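Local coordinates for protein lipase aflb (Neosartorya fumigata, PDB 6IDY) that probably hydrolyses the ester bonds of lipids as a fungal lipase, at residues A[156-161]-A[189-194]. Sequence-based numbering, arbitrary orientation.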
loop_
_atom_site.group_PDB
_atom_site.type_symbol
_atom_site.label_atom_id
_atom_site.label_comp_id
_atom_site.label_asym_id
_atom_site.label_seq_id
_atom_site.Cartn_x
_atom_site.Cartn_y
_atom_site.Cartn_z
ATOM N N GLY A 156 -23.275 -5.052 2.174
ATOM C CA GLY A 156 -23.669 -4.768 3.554
ATOM C C GLY A 156 -25.009 -5.336 3.992
ATOM O O GLY A 156 -25.672 -4.748 4.853
ATOM N N LYS A 157 -25.424 -6.481 3.401
ATOM C CA LYS A 157 -26.695 -7.163 3.692
ATOM C C LYS A 157 -26.494 -8.435 4.538
ATOM O O LYS A 157 -27.475 -9.043 4.985
ATOM C CB LYS A 157 -27.417 -7.534 2.383
ATOM C CG LYS A 157 -27.837 -6.349 1.523
ATOM C CD LYS A 157 -28.317 -6.813 0.157
ATOM C CE LYS A 157 -28.314 -5.702 -0.866
ATOM N NZ LYS A 157 -28.510 -6.221 -2.248
ATOM N N ASN A 158 -25.224 -8.821 4.766
ATOM C CA ASN A 158 -24.819 -10.037 5.477
ATOM C C ASN A 158 -24.100 -9.815 6.825
ATOM O O ASN A 158 -23.564 -10.772 7.396
ATOM C CB ASN A 158 -23.942 -10.891 4.538
ATOM C CG ASN A 158 -22.819 -10.133 3.837
ATOM O OD1 ASN A 158 -22.483 -8.982 4.165
ATOM N ND2 ASN A 158 -22.217 -10.768 2.840
ATOM N N GLY A 159 -24.095 -8.581 7.321
ATOM C CA GLY A 159 -23.417 -8.233 8.570
ATOM C C GLY A 159 -21.911 -8.086 8.419
ATOM O O GLY A 159 -21.183 -8.033 9.417
ATOM N N LYS A 160 -21.428 -8.019 7.164
ATOM C CA LYS A 160 -20.007 -7.872 6.857
ATOM C C LYS A 160 -19.749 -6.441 6.436
ATOM O O LYS A 160 -20.399 -5.935 5.521
ATOM C CB LYS A 160 -19.548 -8.861 5.768
ATOM C CG LYS A 160 -19.872 -10.323 6.082
ATOM C CD LYS A 160 -18.884 -11.288 5.458
ATOM C CE LYS A 160 -19.202 -11.695 4.039
ATOM N NZ LYS A 160 -18.237 -12.705 3.530
ATOM N N LYS A 161 -18.838 -5.774 7.140
ATOM C CA LYS A 161 -18.479 -4.389 6.868
ATOM C C LYS A 161 -17.661 -4.299 5.568
ATOM O O LYS A 161 -16.646 -4.982 5.454
ATOM C CB LYS A 161 -17.679 -3.813 8.058
ATOM C CG LYS A 161 -17.348 -2.317 7.981
ATOM C CD LYS A 161 -18.564 -1.466 8.274
ATOM C CE LYS A 161 -18.199 -0.220 9.023
ATOM N NZ LYS A 161 -18.259 -0.426 10.497
ATOM N N ASP A 189 -15.275 -9.551 10.226
ATOM C CA ASP A 189 -16.554 -9.489 9.516
ATOM C C ASP A 189 -16.401 -8.336 8.508
ATOM O O ASP A 189 -16.990 -7.256 8.642
ATOM C CB ASP A 189 -17.722 -9.287 10.502
ATOM C CG ASP A 189 -17.933 -10.447 11.468
ATOM O OD1 ASP A 189 -17.831 -11.615 11.031
ATOM O OD2 ASP A 189 -18.196 -10.185 12.659
ATOM N N ALA A 190 -15.521 -8.582 7.526
ATOM C CA ALA A 190 -15.081 -7.661 6.495
ATOM C C ALA A 190 -15.357 -8.211 5.097
ATOM O O ALA A 190 -15.117 -9.390 4.826
ATOM C CB ALA A 190 -13.594 -7.403 6.665
ATOM N N ASP A 191 -15.843 -7.344 4.210
ATOM C CA ASP A 191 -16.172 -7.667 2.824
ATOM C C ASP A 191 -15.283 -6.800 1.943
ATOM O O ASP A 191 -15.582 -5.629 1.705
ATOM C CB ASP A 191 -17.660 -7.385 2.566
ATOM C CG ASP A 191 -18.331 -8.369 1.636
ATOM O OD1 ASP A 191 -17.612 -9.047 0.861
ATOM O OD2 ASP A 191 -19.567 -8.459 1.676
ATOM N N VAL A 192 -14.162 -7.370 1.503
ATOM C CA VAL A 192 -13.140 -6.639 0.763
ATOM C C VAL A 192 -13.519 -6.291 -0.683
ATOM O O VAL A 192 -14.184 -7.053 -1.388
ATOM C CB VAL A 192 -11.741 -7.319 0.810
ATOM C CG1 VAL A 192 -11.216 -7.422 2.245
ATOM C CG2 VAL A 192 -11.732 -8.686 0.115
ATOM N N VAL A 193 -13.069 -5.108 -1.095
ATOM C CA VAL A 193 -13.087 -4.588 -2.459
ATOM C C VAL A 193 -11.703 -3.972 -2.622
ATOM O O VAL A 193 -11.102 -3.564 -1.623
ATOM C CB VAL A 193 -14.233 -3.586 -2.803
ATOM C CG1 VAL A 193 -15.600 -4.257 -2.764
ATOM C CG2 VAL A 193 -14.203 -2.341 -1.920
ATOM N N TRP A 194 -11.165 -3.942 -3.832
ATOM C CA TRP A 194 -9.865 -3.290 -3.965
ATOM C C TRP A 194 -9.863 -2.278 -5.093
ATOM O O TRP A 194 -10.600 -2.396 -6.070
ATOM C CB TRP A 194 -8.682 -4.264 -4.033
ATOM C CG TRP A 194 -8.818 -5.372 -5.023
ATOM C CD1 TRP A 194 -8.424 -5.355 -6.328
ATOM C CD2 TRP A 194 -9.267 -6.708 -4.753
ATOM N NE1 TRP A 194 -8.656 -6.583 -6.906
ATOM C CE2 TRP A 194 -9.165 -7.436 -5.960
ATOM C CE3 TRP A 194 -9.791 -7.351 -3.617
ATOM C CZ2 TRP A 194 -9.538 -8.786 -6.056
ATOM C CZ3 TRP A 194 -10.172 -8.678 -3.715
ATOM C CH2 TRP A 194 -10.049 -9.382 -4.924
#
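Two backbone hydrogen bonds start the parallel pairing between the entry of strand 161-166 and the beginning of strand 190-195. Lys-161 uses both its backbone groups: its N donates to Asp-189 O at 2.8 Å, and its O receives Asp-191 N at 2.8 Å, so that Ala-190 is straddled in the parallel bridge of Lys-161 with Ala-190. Both donors stand well above the plane of the carbonyl they address. The Ala-190 CA hydrogen also points at Lys-161 O, with CA 3.3 Å from that oxygen.

Beside this backbone pairing, Lys-160 reaches over to Asp-191. Its CB packs against Asp-191 CB at 4.0 Å. CG lies anti to the carbonyl carbon, and CD passes Ala-190 O at a loose 4.3 Å. The chain then bends at chi3 (-86°), bringing CE to 4.0 Å from Asp-191 OD2, and it crosses the aspartate at about a right angle. NZ ends 4.6 Å from Asp-191 OD1, too far for a salt bridge, although the opposite charges probably still attract. The firmer polar tie of this carboxylate is the hydrogen bond that OD2 accepts from Gly-154 N, which ties the start of strand 190-195 to the loop leading into strand 161-166. Asn-158 lies beside the same carboxylate, its amide plane turned 40° from it; ND2 stays 3.7 Å from Asp-191 OD2, a contact rather than a hydrogen bond, while its OD1 receives a weak hydrogen bond from Lys-160 N, across Gly-159.

Lys-161 shares the sheet face of Ala-190, but its tip leads away to a salt bridge with Asp-254, near the bound calcium. Strand 190-195 runs on between strand 161-166, whose Val-163 continues the parallel pairing, and the short antiparallel strand 147-148, placing this contact towards one margin of a mainly parallel sheet like that of alpha/beta hydrolases.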